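Local coordinates for protein angel homolog 2 (Homo sapiens, PDB 6RW0) that removes 2',3'-cyclic phosphates as a phosphatase of the CCR4 deadenylase family and probably binds the 3' untranslated regions of mRNA, at residues Leu80-Arg85 with Ala113-Ser118; Gly123-Tyr128 with Phe148-Val153; Met212-Ile217 with Leu330-Ser335. All coordinates share one frame; numbering follows the deposited sequence. Where two conformers were deposited one is given.

Contact 1: Leu80-Arg85 with Ala113-Ser118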
loop_
_atom_site.group_PDB
_atom_site.type_symbol
_atom_site.label_atom_id
_atom_site.label_comp_id
_atom_site.label_asym_id
_atom_site.label_seq_id
_atom_site.Cartn_x
_atom_site.Cartn_y
_atom_site.Cartn_z
ATOM N N LEU A 80 -15.108 17.279 7.639
ATOM C CA LEU A 80 -14.776 16.766 6.319
ATOM C C LEU A 80 -14.033 17.757 5.438
ATOM O O LEU A 80 -13.443 17.336 4.440
ATOM C CB LEU A 80 -16.039 16.290 5.598
ATOM C CG LEU A 80 -16.755 15.128 6.278
ATOM C CD1 LEU A 80 -18.062 14.859 5.562
ATOM C CD2 LEU A 80 -15.905 13.876 6.294
ATOM N N HIS A 81 -14.030 19.044 5.772
ATOM C CA HIS A 81 -13.379 20.031 4.921
ATOM C C HIS A 81 -11.869 19.835 4.910
ATOM O O HIS A 81 -11.260 19.511 5.933
ATOM C CB HIS A 81 -13.700 21.436 5.423
ATOM C CG HIS A 81 -15.160 21.748 5.428
ATOM N ND1 HIS A 81 -15.907 21.820 4.273
ATOM C CD2 HIS A 81 -16.016 21.993 6.448
ATOM C CE1 HIS A 81 -17.161 22.101 4.580
ATOM N NE2 HIS A 81 -17.254 22.211 5.893
ATOM N N TRP A 82 -11.256 20.049 3.743
ATOM C CA TRP A 82 -9.804 19.917 3.650
ATOM C C TRP A 82 -9.091 20.892 4.581
ATOM O O TRP A 82 -8.015 20.575 5.099
ATOM C CB TRP A 82 -9.350 20.110 2.206
ATOM C CG TRP A 82 -7.876 19.961 1.971
ATOM C CD1 TRP A 82 -7.031 20.920 1.501
ATOM C CD2 TRP A 82 -7.078 18.790 2.174
ATOM N NE1 TRP A 82 -5.758 20.417 1.389
ATOM C CE2 TRP A 82 -5.758 19.113 1.809
ATOM C CE3 TRP A 82 -7.346 17.508 2.644
ATOM C CZ2 TRP A 82 -4.718 18.194 1.893
ATOM C CZ3 TRP A 82 -6.318 16.595 2.708
ATOM C CH2 TRP A 82 -5.023 16.942 2.345
ATOM N N SER A 83 -9.669 22.072 4.815
ATOM C CA SER A 83 -9.060 23.024 5.740
ATOM C C SER A 83 -9.003 22.479 7.163
ATOM O O SER A 83 -8.181 22.936 7.971
ATOM C CB SER A 83 -9.853 24.332 5.721
ATOM O OG SER A 83 -11.196 24.113 6.120
ATOM N N PHE A 84 -9.892 21.538 7.500
ATOM C CA PHE A 84 -9.905 20.850 8.787
ATOM C C PHE A 84 -8.982 19.630 8.766
ATOM O O PHE A 84 -8.183 19.418 9.687
ATOM C CB PHE A 84 -11.346 20.422 9.132
ATOM C CG PHE A 84 -11.486 19.846 10.513
ATOM C CD1 PHE A 84 -11.241 18.502 10.751
ATOM C CD2 PHE A 84 -11.840 20.652 11.575
ATOM C CE1 PHE A 84 -11.342 17.971 12.027
ATOM C CE2 PHE A 84 -11.948 20.125 12.854
ATOM C CZ PHE A 84 -11.690 18.781 13.077
ATOM N N ARG A 85 -9.059 18.833 7.705
ATOM C CA ARG A 85 -8.364 17.551 7.690
ATOM C C ARG A 85 -6.857 17.704 7.536
ATOM O O ARG A 85 -6.093 16.982 8.186
ATOM C CB ARG A 85 -8.911 16.671 6.564
ATOM C CG ARG A 85 -10.385 16.342 6.717
ATOM C CD ARG A 85 -10.804 15.167 5.843
ATOM N NE ARG A 85 -10.519 15.333 4.418
ATOM C CZ ARG A 85 -9.659 14.599 3.708
ATOM N NH1 ARG A 85 -8.931 13.638 4.262
ATOM N NH2 ARG A 85 -9.515 14.838 2.415
ATOM N N ALA A 113 0.304 22.685 -3.530
ATOM C CA ALA A 113 0.052 23.914 -2.782
ATOM C C ALA A 113 0.465 23.802 -1.320
ATOM O O ALA A 113 0.906 24.796 -0.723
ATOM C CB ALA A 113 -1.443 24.243 -2.829
ATOM N N GLU A 114 0.297 22.620 -0.723
ATOM C CA GLU A 114 0.382 22.477 0.723
ATOM C C GLU A 114 1.133 21.235 1.200
ATOM O O GLU A 114 1.983 21.334 2.090
ATOM C CB GLU A 114 -1.019 22.418 1.338
ATOM C CG GLU A 114 -1.995 23.482 0.920
ATOM C CD GLU A 114 -3.390 23.046 1.262
ATOM O OE1 GLU A 114 -3.800 23.270 2.419
ATOM O OE2 GLU A 114 -4.036 22.414 0.397
ATOM N N ILE A 115 0.817 20.049 0.688
ATOM C CA ILE A 115 1.437 18.811 1.233
ATOM C C ILE A 115 2.935 18.749 0.948
ATOM O O ILE A 115 3.685 18.591 1.880
ATOM C CB ILE A 115 0.729 17.555 0.700
ATOM C CG1 ILE A 115 -0.778 17.600 0.938
ATOM C CG2 ILE A 115 1.348 16.316 1.313
ATOM C CD1 ILE A 115 -1.534 16.529 0.189
ATOM N N ARG A 116 3.350 18.906 -0.302
ATOM C CA ARG A 116 4.789 18.828 -0.612
ATOM C C ARG A 116 5.562 19.946 0.105
ATOM O O ARG A 116 6.533 19.628 0.718
ATOM C CB ARG A 116 5.026 18.849 -2.119
ATOM C CG ARG A 116 6.410 18.345 -2.475
ATOM C CD ARG A 116 6.688 18.425 -3.954
ATOM N NE ARG A 116 7.869 17.659 -4.284
ATOM C CZ ARG A 116 9.093 18.126 -4.208
ATOM N NH1 ARG A 116 9.287 19.375 -3.839
ATOM N NH2 ARG A 116 10.115 17.349 -4.500
ATOM N N PRO A 117 5.147 21.225 0.112
ATOM C CA PRO A 117 5.920 22.223 0.827
ATOM C C PRO A 117 6.005 21.904 2.326
ATOM O O PRO A 117 7.017 22.078 2.887
ATOM C CB PRO A 117 5.169 23.529 0.559
ATOM C CG PRO A 117 4.437 23.274 -0.707
ATOM C CD PRO A 117 4.023 21.829 -0.591
ATOM N N SER A 118 4.918 21.437 2.924
ATOM C CA SER A 118 4.930 21.136 4.349
ATOM C C SER A 118 5.873 19.983 4.660
ATOM O O SER A 118 6.631 20.041 5.632
ATOM C CB SER A 118 3.514 20.827 4.840
ATOM O OG SER A 118 2.682 21.975 4.753
HETATM O O HOH W 1 -5.859 22.850 4.025
#

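Contact 2: Gly123-Tyr128 with Phe148-Val153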
loop_
_atom_site.group_PDB
_atom_site.type_symbol
_atom_site.label_atom_id
_atom_site.label_comp_id
_atom_site.label_asym_id
_atom_site.label_seq_id
_atom_site.Cartn_x
_atom_site.Cartn_y
_atom_site.Cartn_z
ATOM N N GLY A 123 11.964 18.152 6.407
ATOM C CA GLY A 123 13.207 17.447 6.081
ATOM C C GLY A 123 13.004 16.290 5.129
ATOM O O GLY A 123 13.908 15.522 5.001
ATOM N N TYR A 124 11.856 16.193 4.477
ATOM C CA TYR A 124 11.607 15.083 3.543
ATOM C C TYR A 124 11.887 15.492 2.104
ATOM O O TYR A 124 11.595 16.596 1.749
ATOM C CB TYR A 124 10.143 14.656 3.549
ATOM C CG TYR A 124 9.703 13.959 4.803
ATOM C CD1 TYR A 124 9.981 12.632 5.016
ATOM C CD2 TYR A 124 9.034 14.651 5.787
ATOM C CE1 TYR A 124 9.604 11.999 6.177
ATOM C CE2 TYR A 124 8.647 14.034 6.957
ATOM C CZ TYR A 124 8.925 12.701 7.148
ATOM O OH TYR A 124 8.559 12.082 8.290
ATOM N N HIS A 125 12.463 14.594 1.332
ATOM C CA HIS A 125 12.496 14.704 -0.133
ATOM C C HIS A 125 11.256 13.934 -0.605
ATOM O O HIS A 125 11.123 12.831 -0.195
ATOM C CB HIS A 125 13.747 14.079 -0.695
ATOM C CG HIS A 125 13.690 14.125 -2.166
ATOM N ND1 HIS A 125 13.847 15.279 -2.833
ATOM C CD2 HIS A 125 13.333 13.220 -3.075
ATOM C CE1 HIS A 125 13.668 15.077 -4.096
ATOM N NE2 HIS A 125 13.405 13.844 -4.248
ATOM N N CYS A 126 10.437 14.489 -1.477
ATOM C CA CYS A 126 9.169 13.895 -1.887
ATOM C C CYS A 126 9.162 13.564 -3.373
ATOM O O CYS A 126 9.559 14.388 -4.201
ATOM C CB CYS A 126 8.021 14.875 -1.627
ATOM S SG CYS A 126 7.845 15.352 0.103
ATOM N N GLU A 127 8.663 12.369 -3.705
ATOM C CA GLU A 127 8.461 11.952 -5.091
ATOM C C GLU A 127 7.026 11.487 -5.284
ATOM O O GLU A 127 6.511 10.696 -4.484
ATOM C CB GLU A 127 9.426 10.823 -5.477
ATOM C CG GLU A 127 10.891 11.241 -5.549
ATOM C CD GLU A 127 11.222 12.142 -6.736
ATOM O OE1 GLU A 127 10.399 12.260 -7.680
ATOM O OE2 GLU A 127 12.326 12.731 -6.720
ATOM N N TYR A 128 6.389 11.946 -6.358
ATOM C CA TYR A 128 4.973 11.718 -6.592
ATOM C C TYR A 128 4.745 10.985 -7.899
ATOM O O TYR A 128 5.473 11.168 -8.876
ATOM C CB TYR A 128 4.270 13.070 -6.697
ATOM C CG TYR A 128 2.766 13.129 -6.839
ATOM C CD1 TYR A 128 1.922 12.497 -5.936
ATOM C CD2 TYR A 128 2.188 13.912 -7.826
ATOM C CE1 TYR A 128 0.551 12.613 -6.048
ATOM C CE2 TYR A 128 0.819 14.038 -7.944
ATOM C CZ TYR A 128 0.002 13.388 -7.056
ATOM O OH TYR A 128 -1.357 13.544 -7.180
ATOM N N PHE A 148 18.783 9.140 3.989
ATOM C CA PHE A 148 19.036 8.434 2.716
ATOM C C PHE A 148 19.369 9.380 1.568
ATOM O O PHE A 148 18.984 10.522 1.598
ATOM C CB PHE A 148 17.774 7.736 2.182
ATOM C CG PHE A 148 17.089 6.776 3.112
ATOM C CD1 PHE A 148 17.448 5.454 3.140
ATOM C CD2 PHE A 148 16.065 7.196 3.930
ATOM C CE1 PHE A 148 16.803 4.581 3.984
ATOM C CE2 PHE A 148 15.434 6.318 4.785
ATOM C CZ PHE A 148 15.800 5.009 4.804
ATOM N N SER A 149 20.082 8.849 0.584
ATOM C CA SER A 149 20.209 9.469 -0.725
ATOM C C SER A 149 19.369 8.699 -1.736
ATOM O O SER A 149 19.127 7.497 -1.591
ATOM C CB SER A 149 21.657 9.460 -1.223
ATOM O OG SER A 149 22.503 10.245 -0.397
ATOM N N LEU A 150 18.944 9.392 -2.780
ATOM C CA LEU A 150 18.090 8.804 -3.799
ATOM C C LEU A 150 18.945 8.259 -4.934
ATOM O O LEU A 150 19.717 9.002 -5.547
ATOM C CB LEU A 150 17.163 9.889 -4.322
ATOM C CG LEU A 150 16.151 9.506 -5.391
ATOM C CD1 LEU A 150 15.267 8.365 -4.947
ATOM C CD2 LEU A 150 15.355 10.762 -5.705
ATOM N N LEU A 151 18.781 6.971 -5.233
ATOM C CA LEU A 151 19.484 6.373 -6.361
ATOM C C LEU A 151 18.640 6.356 -7.632
ATOM O O LEU A 151 19.169 6.591 -8.724
ATOM C CB LEU A 151 19.928 4.949 -6.020
ATOM C CG LEU A 151 20.863 4.849 -4.813
ATOM C CD1 LEU A 151 21.269 3.406 -4.582
ATOM C CD2 LEU A 151 22.084 5.716 -5.021
ATOM N N SER A 152 17.348 6.057 -7.523
ATOM C CA SER A 152 16.498 6.044 -8.703
ATOM C C SER A 152 15.034 6.180 -8.317
ATOM O O SER A 152 14.617 5.805 -7.216
ATOM C CB SER A 152 16.697 4.773 -9.536
ATOM O OG SER A 152 16.315 3.621 -8.819
ATOM N N VAL A 153 14.268 6.718 -9.264
ATOM C CA VAL A 153 12.825 6.893 -9.156
ATOM C C VAL A 153 12.193 6.124 -10.303
ATOM O O VAL A 153 12.532 6.351 -11.471
ATOM C CB VAL A 153 12.447 8.382 -9.230
ATOM C CG1 VAL A 153 10.930 8.542 -9.063
ATOM C CG2 VAL A 153 13.219 9.183 -8.198
#

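Contact 3: Met212-Ile217 with Leu330-Ser335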
loop_
_atom_site.group_PDB
_atom_site.type_symbol
_atom_site.label_atom_id
_atom_site.label_comp_id
_atom_site.label_asym_id
_atom_site.label_seq_id
_atom_site.Cartn_x
_atom_site.Cartn_y
_atom_site.Cartn_z
ATOM N N MET A 212 2.573 -6.201 -12.088
ATOM C CA MET A 212 3.344 -5.105 -12.666
ATOM C C MET A 212 4.207 -4.425 -11.610
ATOM O O MET A 212 5.368 -4.096 -11.874
ATOM C CB MET A 212 2.395 -4.114 -13.336
ATOM C CG MET A 212 1.752 -4.683 -14.584
ATOM S SD MET A 212 0.335 -3.738 -15.187
ATOM C CE MET A 212 1.142 -2.514 -16.056
ATOM N N LEU A 213 3.665 -4.203 -10.412
ATOM C CA LEU A 213 4.483 -3.644 -9.336
ATOM C C LEU A 213 5.611 -4.597 -8.957
ATOM O O LEU A 213 6.770 -4.187 -8.802
ATOM C CB LEU A 213 3.624 -3.349 -8.109
ATOM C CG LEU A 213 4.355 -2.618 -6.982
ATOM C CD1 LEU A 213 4.716 -1.205 -7.408
ATOM C CD2 LEU A 213 3.500 -2.613 -5.734
ATOM N N LEU A 214 5.292 -5.883 -8.800
ATOM C CA LEU A 214 6.315 -6.861 -8.438
ATOM C C LEU A 214 7.409 -6.949 -9.496
ATOM O O LEU A 214 8.593 -7.101 -9.162
ATOM C CB LEU A 214 5.688 -8.232 -8.191
ATOM C CG LEU A 214 4.766 -8.333 -6.980
ATOM C CD1 LEU A 214 4.132 -9.717 -6.936
ATOM C CD2 LEU A 214 5.475 -8.036 -5.661
ATOM N N ALA A 215 7.047 -6.860 -10.781
ATOM C CA ALA A 215 8.064 -6.876 -11.829
ATOM C C ALA A 215 8.976 -5.660 -11.733
ATOM O O ALA A 215 10.188 -5.774 -11.910
ATOM C CB ALA A 215 7.405 -6.944 -13.205
ATOM N N GLU A 216 8.416 -4.480 -11.454
ATOM C CA GLU A 216 9.273 -3.310 -11.299
ATOM C C GLU A 216 10.222 -3.496 -10.119
ATOM O O GLU A 216 11.418 -3.195 -10.217
ATOM C CB GLU A 216 8.433 -2.045 -11.131
ATOM C CG GLU A 216 9.266 -0.782 -11.157
ATOM C CD GLU A 216 9.738 -0.409 -12.540
ATOM O OE1 GLU A 216 9.166 -0.895 -13.543
ATOM O OE2 GLU A 216 10.686 0.388 -12.631
ATOM N N ILE A 217 9.710 -4.010 -8.999
ATOM C CA ILE A 217 10.562 -4.264 -7.839
ATOM C C ILE A 217 11.663 -5.253 -8.184
ATOM O O ILE A 217 12.826 -5.076 -7.788
ATOM C CB ILE A 217 9.723 -4.757 -6.646
ATOM C CG1 ILE A 217 8.752 -3.668 -6.208
ATOM C CG2 ILE A 217 10.646 -5.182 -5.513
ATOM C CD1 ILE A 217 7.725 -4.148 -5.185
ATOM N N LEU A 330 0.742 -18.676 -10.291
ATOM C CA LEU A 330 1.561 -17.483 -10.265
ATOM C C LEU A 330 2.622 -17.670 -9.193
ATOM O O LEU A 330 2.381 -18.314 -8.169
ATOM C CB LEU A 330 0.743 -16.265 -9.865
ATOM C CG LEU A 330 -0.121 -15.528 -10.877
ATOM C CD1 LEU A 330 -0.520 -14.209 -10.189
ATOM C CD2 LEU A 330 0.615 -15.315 -12.165
ATOM N N GLN A 331 3.799 -17.101 -9.429
ATOM C CA GLN A 331 4.870 -17.118 -8.448
ATOM C C GLN A 331 5.529 -15.746 -8.424
ATOM O O GLN A 331 5.406 -14.968 -9.371
ATOM C CB GLN A 331 5.920 -18.187 -8.789
ATOM C CG GLN A 331 5.405 -19.634 -8.763
ATOM C CD GLN A 331 4.725 -20.104 -10.060
ATOM O OE1 GLN A 331 3.884 -21.004 -10.027
ATOM N NE2 GLN A 331 5.110 -19.529 -11.196
ATOM N N HIS A 332 6.216 -15.443 -7.321
ATOM C CA HIS A 332 7.195 -14.364 -7.288
ATOM C C HIS A 332 8.405 -14.885 -6.525
ATOM O O HIS A 332 8.338 -15.924 -5.855
ATOM C CB HIS A 332 6.651 -13.037 -6.739
ATOM C CG HIS A 332 6.356 -13.053 -5.278
ATOM N ND1 HIS A 332 7.332 -13.211 -4.317
ATOM C CD2 HIS A 332 5.189 -12.904 -4.610
ATOM C CE1 HIS A 332 6.775 -13.175 -3.119
ATOM N NE2 HIS A 332 5.476 -12.995 -3.270
ATOM N N HIS A 333 9.527 -14.168 -6.635
ATOM C CA HIS A 333 10.795 -14.643 -6.099
ATOM C C HIS A 333 11.213 -13.953 -4.807
ATOM O O HIS A 333 12.371 -14.096 -4.392
ATOM C CB HIS A 333 11.905 -14.461 -7.135
ATOM C CG HIS A 333 11.703 -15.257 -8.381
ATOM N ND1 HIS A 333 11.413 -16.602 -8.360
ATOM C CD2 HIS A 333 11.762 -14.901 -9.686
ATOM C CE1 HIS A 333 11.310 -17.046 -9.602
ATOM N NE2 HIS A 333 11.512 -16.034 -10.423
ATOM N N PHE A 334 10.310 -13.232 -4.158
ATOM C CA PHE A 334 10.647 -12.529 -2.930
ATOM C C PHE A 334 10.278 -13.376 -1.714
ATOM O O PHE A 334 9.552 -14.364 -1.806
ATOM C CB PHE A 334 9.943 -11.174 -2.858
ATOM C CG PHE A 334 10.133 -10.319 -4.077
ATOM C CD1 PHE A 334 11.399 -9.941 -4.497
ATOM C CD2 PHE A 334 9.042 -9.889 -4.802
ATOM C CE1 PHE A 334 11.568 -9.149 -5.633
ATOM C CE2 PHE A 334 9.204 -9.092 -5.933
ATOM C CZ PHE A 334 10.471 -8.730 -6.350
ATOM N N SER A 335 10.794 -12.967 -0.556
ATOM C CA SER A 335 10.453 -13.558 0.736
ATOM C C SER A 335 9.935 -12.409 1.595
ATOM O O SER A 335 10.715 -11.693 2.234
ATOM C CB SER A 335 11.657 -14.233 1.350
ATOM O OG SER A 335 11.331 -14.786 2.611
#

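Contact 1: Leu80-Arg85 with Ala113-Ser118
Trp82 directs its indole N-H to the carboxylate of Glu114 in a somewhat bent bond. NE1 lies 2.8 Å from Glu114 OE2, with an N-H...O angle of 155°; the oxygen sits in the plane of the indole and is met on its syn side, the N-H standing out of the carboxylate plane, and the ring and carboxylate planes are 83° apart. With CG of Trp82 anti to the backbone N (chi1 -178°), the ring reaches across from the first turn of its helix. The packed part is the benzo side of the indole, where CZ2 meets Ile115 CD1 at 4.0 Å. His110 stacks on the indole, and Phe86 also meets its ring. Both segments belong to the helical layer on one side of the endonuclease/exonuclease/phosphatase fold: helix 82-96 starts at Trp82, just after the N-cap residue His81, and its neighbour is helix 108-121. The wetter part lies at Glu114 OE1, which accepts a 2.6 Å hydrogen bond from a water that also reaches the carbonyl of Trp82, weakly. Tryptophan suits the place because it joins a broad apolar surface to one donor; a leucine here would probably leave Glu114 OE2 without its N-H partner and open a gap beside Ile115. Within helix 108-121, Glu114 O accepts hydrogen bonds from both N and OG of Ser118, from opposite faces of its plane.

Contact 2: Gly123-Tyr128 with Phe148-Val153
Van der Waals contact between the strands sets methyl groups against polar side-chain atoms. The CD2 methyl of Leu150 lies 3.9 Å from NE2 of His125 and 3.8 Å from OE2 of Glu127. CG of Leu150 is anti to its own backbone N, which carries CD2 out to the imidazole and the carboxylate together. Val153 adds the second set of methyl contacts: CG2 is 3.9 Å from CD of Glu127, and CG1 is 4.0 Å from OE1 of the same residue. The polar interaction runs along one strand. NE2 of His125 donates to OE2 of Glu127 over 2.9 Å at an angle of 159°; the oxygen lies close to the imidazole plane and is approached on its anti side, with the donor well out of the carboxylate plane. Residues two apart on a strand face the same way, and the bend of the glutamate at chi2 (-71°) turns its carboxylate back toward the histidine. No hydrogen bond joins the two segments. They run 23° from parallel with their axes 9.6 Å apart, too far for backbone pairing, because they belong to different sheets of the two-sheet fold of this family: strand 124-130 pairs with 137-144, and strand 148-157 with 171-179. Phe143 of the former sheet touches both His125 and Leu150. Leucine and valine thus supply methyls against a pair whose NE2 and OE2 are bonded to each other, and between the sheets this surface contact has van der Waals packing but no directional bond.

Contact 3: Met212-Ile217 with Leu330-Ser335
Phe334 extends its ring toward helix 203-220, into the angle between Leu214 and Ile217, residues three apart and so neighbours on one helix face. CZ makes the closest approach, 3.6 Å from CG2 of Ile217, while CE2 lies 3.9 Å from CD2 of Leu214. Leu214 O lies at the ring edge, near its plane, 3.8 Å from CZ of Phe334. A flat phenylalanine fits here because it can enter between two branched side chains. Leu214 divides its methyls, CD2 going to Phe334 and CD1 to His332, where it comes 4.1 Å from CD2 of the imidazole. The contact joins helix 203-220, whose Leu213 and Ile217 pack on Met233, and Ile217 also on Ile231, of strand 231-236 in the second sheet of the fold, to the chain leaving the short strand 329-331. His332 bridges back to its own chain. ND1 of His332 accepts a hydrogen bond from N of Phe334 (3.0 Å), the donor lying near the imidazole plane. NE2 is hydrogen-bonded to the carbonyl O of Ile249, so both ring nitrogens of this buried histidine are engaged, and Phe228 meets Phe334 edge-to-face.

In the fold
Contact 3 is the buried one, contact 1 is partly buried and contact 2 lies at the surface. The first two adjoin: helix 108-121 of contact 1 leads directly into strand 124-130 of contact 2, and Arg116 NH2 probably hydrogen-bonds to Cys126 O. Contacts 1 and 3 lie on opposite sides of the chain's centre, about 34 Å apart between centres, one among the helices beside the first sheet and the other on a helix packed against the second; contact 2 bridges the two sheets. The chemistry follows: a direct hydrogen bond with water at its margin in contact 1, methyls against a polar pair in contact 2, and aliphatic-aromatic packing in contact 3.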